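Local coordinates for Ras GTPase-activating-like protein IQGAP2 (Homo sapiens, PDB 5CJP), which probably binds Rho-family GTPases such as Cdc42 through its GAP-related domain, acting as a scaffold rather than accelerating GTP hydrolysis, at residues Val118-Asp123 and Thr184-Asn189. Numbering follows the deposited sequence.
Sequences VKEIID and TDKVLN
Two helices of the all-helical GAP-related domain, 111-123 and 167-193, meet here through two pairs of side chains, Glu120 with Lys186 and Ile121 with Val187. The first pair is a salt bridge at the exposed margin of the contact. Glu120 OE2 lies 3.5 Å from Lys186 NZ. The same oxygen is also near the lysine chain, with Lys186 CD 3.4 Å away. The two side chains cross at about a right angle, so the carboxylate meets the outer part of the lysine from the flank. The lysine chain is extended beyond CG (chi4 -179°), which carries NZ out to the carboxylate. The second pair is apolar and buried. Ile121 CD1 touches Val187 CG2 at 4.1 Å, a single methyl-to-methyl contact. The isoleucine reaches it with CG1 anti to its carbonyl carbon (chi1 -61°) and CD1 stretched outward. The backbones stay well apart, with Ile121 CA 9.6 Å from Thr184 CA. Only 136 Å² is buried between the segments, so this is a light side-chain contact. Within helix 111-123, Lys119 NZ and Asp123 OD1 form a separate salt bridge. Ile121 also touches Leu127 in a loop. Helix 261-278 packs against both segments, with Leu267 on Ile122 and Leu274 on Thr184 and Val187. Helix 294-311 covers Leu188.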
loop_
_atom_site.group_PDB
_atom_site.type_symbol
_atom_site.label_atom_id
_atom_site.label_comp_id
_atom_site.label_asym_id
_atom_site.label_seq_id
_atom_site.Cartn_x
_atom_site.Cartn_y
_atom_site.Cartn_z
ATOM N N VAL E 118 27.376 -0.302 18.301
ATOM C CA VAL E 118 26.761 -1.616 18.325
ATOM C C VAL E 118 27.298 -2.380 17.128
ATOM O O VAL E 118 27.631 -3.557 17.230
ATOM C CB VAL E 118 25.214 -1.535 18.254
ATOM C CG1 VAL E 118 24.643 -2.859 17.789
ATOM C CG2 VAL E 118 24.644 -1.201 19.634
ATOM N N LYS E 119 27.388 -1.692 15.994
ATOM C CA LYS E 119 27.884 -2.301 14.767
ATOM C C LYS E 119 29.323 -2.781 14.979
ATOM O O LYS E 119 29.785 -3.721 14.328
ATOM C CB LYS E 119 27.818 -1.290 13.622
ATOM C CG LYS E 119 28.363 -1.818 12.320
ATOM C CD LYS E 119 28.398 -0.748 11.242
ATOM C CE LYS E 119 29.216 -1.214 10.037
ATOM N NZ LYS E 119 28.768 -2.565 9.571
ATOM N N GLU E 120 30.023 -2.130 15.903
ATOM C CA GLU E 120 31.398 -2.494 16.222
ATOM C C GLU E 120 31.459 -3.780 17.041
ATOM O O GLU E 120 32.352 -4.602 16.845
ATOM C CB GLU E 120 32.073 -1.381 17.016
ATOM C CG GLU E 120 32.647 -0.273 16.181
ATOM C CD GLU E 120 33.392 0.741 17.023
ATOM O OE1 GLU E 120 34.012 1.657 16.441
ATOM O OE2 GLU E 120 33.356 0.621 18.270
ATOM N N ILE E 121 30.519 -3.944 17.968
ATOM C CA ILE E 121 30.493 -5.131 18.820
ATOM C C ILE E 121 29.966 -6.345 18.049
ATOM O O ILE E 121 30.285 -7.496 18.388
ATOM C CB ILE E 121 29.612 -4.888 20.061
ATOM C CG1 ILE E 121 30.183 -3.732 20.880
ATOM C CG2 ILE E 121 29.527 -6.143 20.902
ATOM C CD1 ILE E 121 29.246 -3.205 21.930
ATOM N N ILE E 122 29.157 -6.076 17.022
ATOM C CA ILE E 122 28.576 -7.131 16.175
ATOM C C ILE E 122 29.624 -7.641 15.199
ATOM O O ILE E 122 29.778 -8.841 15.006
ATOM C CB ILE E 122 27.355 -6.607 15.339
ATOM C CG1 ILE E 122 26.118 -6.377 16.214
ATOM C CG2 ILE E 122 26.960 -7.590 14.310
ATOM C CD1 ILE E 122 26.401 -6.234 17.635
ATOM N N ASP E 123 30.355 -6.706 14.607
ATOM C CA ASP E 123 31.378 -7.021 13.619
ATOM C C ASP E 123 32.632 -7.729 14.126
ATOM O O ASP E 123 33.312 -8.415 13.360
ATOM C CB ASP E 123 31.783 -5.743 12.875
ATOM C CG ASP E 123 30.676 -5.203 11.979
ATOM O OD1 ASP E 123 30.888 -4.142 11.346
ATOM O OD2 ASP E 123 29.600 -5.839 11.903
ATOM N N THR E 184 31.724 -1.546 26.678
ATOM C CA THR E 184 30.734 -0.824 27.452
ATOM C C THR E 184 31.028 0.660 27.480
ATOM O O THR E 184 30.122 1.476 27.309
ATOM C CB THR E 184 30.684 -1.327 28.903
ATOM O OG1 THR E 184 30.333 -2.709 28.911
ATOM C CG2 THR E 184 29.665 -0.550 29.711
ATOM N N ASP E 185 32.292 1.013 27.704
ATOM C CA ASP E 185 32.678 2.418 27.775
ATOM C C ASP E 185 32.381 3.104 26.446
ATOM O O ASP E 185 31.991 4.274 26.418
ATOM C CB ASP E 185 34.164 2.572 28.138
ATOM C CG ASP E 185 34.463 3.903 28.834
ATOM O OD1 ASP E 185 35.545 4.474 28.593
ATOM O OD2 ASP E 185 33.621 4.379 29.636
ATOM N N LYS E 186 32.561 2.381 25.342
ATOM C CA LYS E 186 32.259 2.945 24.034
ATOM C C LYS E 186 30.763 3.262 23.970
ATOM O O LYS E 186 30.378 4.365 23.594
ATOM C CB LYS E 186 32.649 1.973 22.919
ATOM C CG LYS E 186 34.155 1.858 22.716
ATOM C CD LYS E 186 34.523 1.161 21.421
ATOM C CE LYS E 186 36.031 1.256 21.193
ATOM N NZ LYS E 186 36.493 0.619 19.919
ATOM N N VAL E 187 29.917 2.311 24.356
ATOM C CA VAL E 187 28.478 2.533 24.348
ATOM C C VAL E 187 28.105 3.703 25.247
ATOM O O VAL E 187 27.412 4.625 24.837
ATOM C CB VAL E 187 27.710 1.306 24.852
ATOM C CG1 VAL E 187 26.254 1.658 25.026
ATOM C CG2 VAL E 187 27.869 0.148 23.876
ATOM N N LEU E 188 28.575 3.644 26.483
ATOM C CA LEU E 188 28.312 4.669 27.467
ATOM C C LEU E 188 28.653 6.068 26.990
ATOM O O LEU E 188 27.871 6.996 27.169
ATOM C CB LEU E 188 29.092 4.371 28.740
ATOM C CG LEU E 188 29.069 5.481 29.784
ATOM C CD1 LEU E 188 27.626 5.678 30.247
ATOM C CD2 LEU E 188 29.988 5.134 30.951
ATOM N N ASN E 189 29.819 6.239 26.392
ATOM C CA ASN E 189 30.208 7.567 25.934
ATOM C C ASN E 189 29.305 8.103 24.819
ATOM O O ASN E 189 29.028 9.304 24.772
ATOM C CB ASN E 189 31.684 7.570 25.503
ATOM C CG ASN E 189 32.649 7.511 26.703
ATOM O OD1 ASN E 189 33.781 7.046 26.574
ATOM N ND2 ASN E 189 32.206 7.997 27.862
#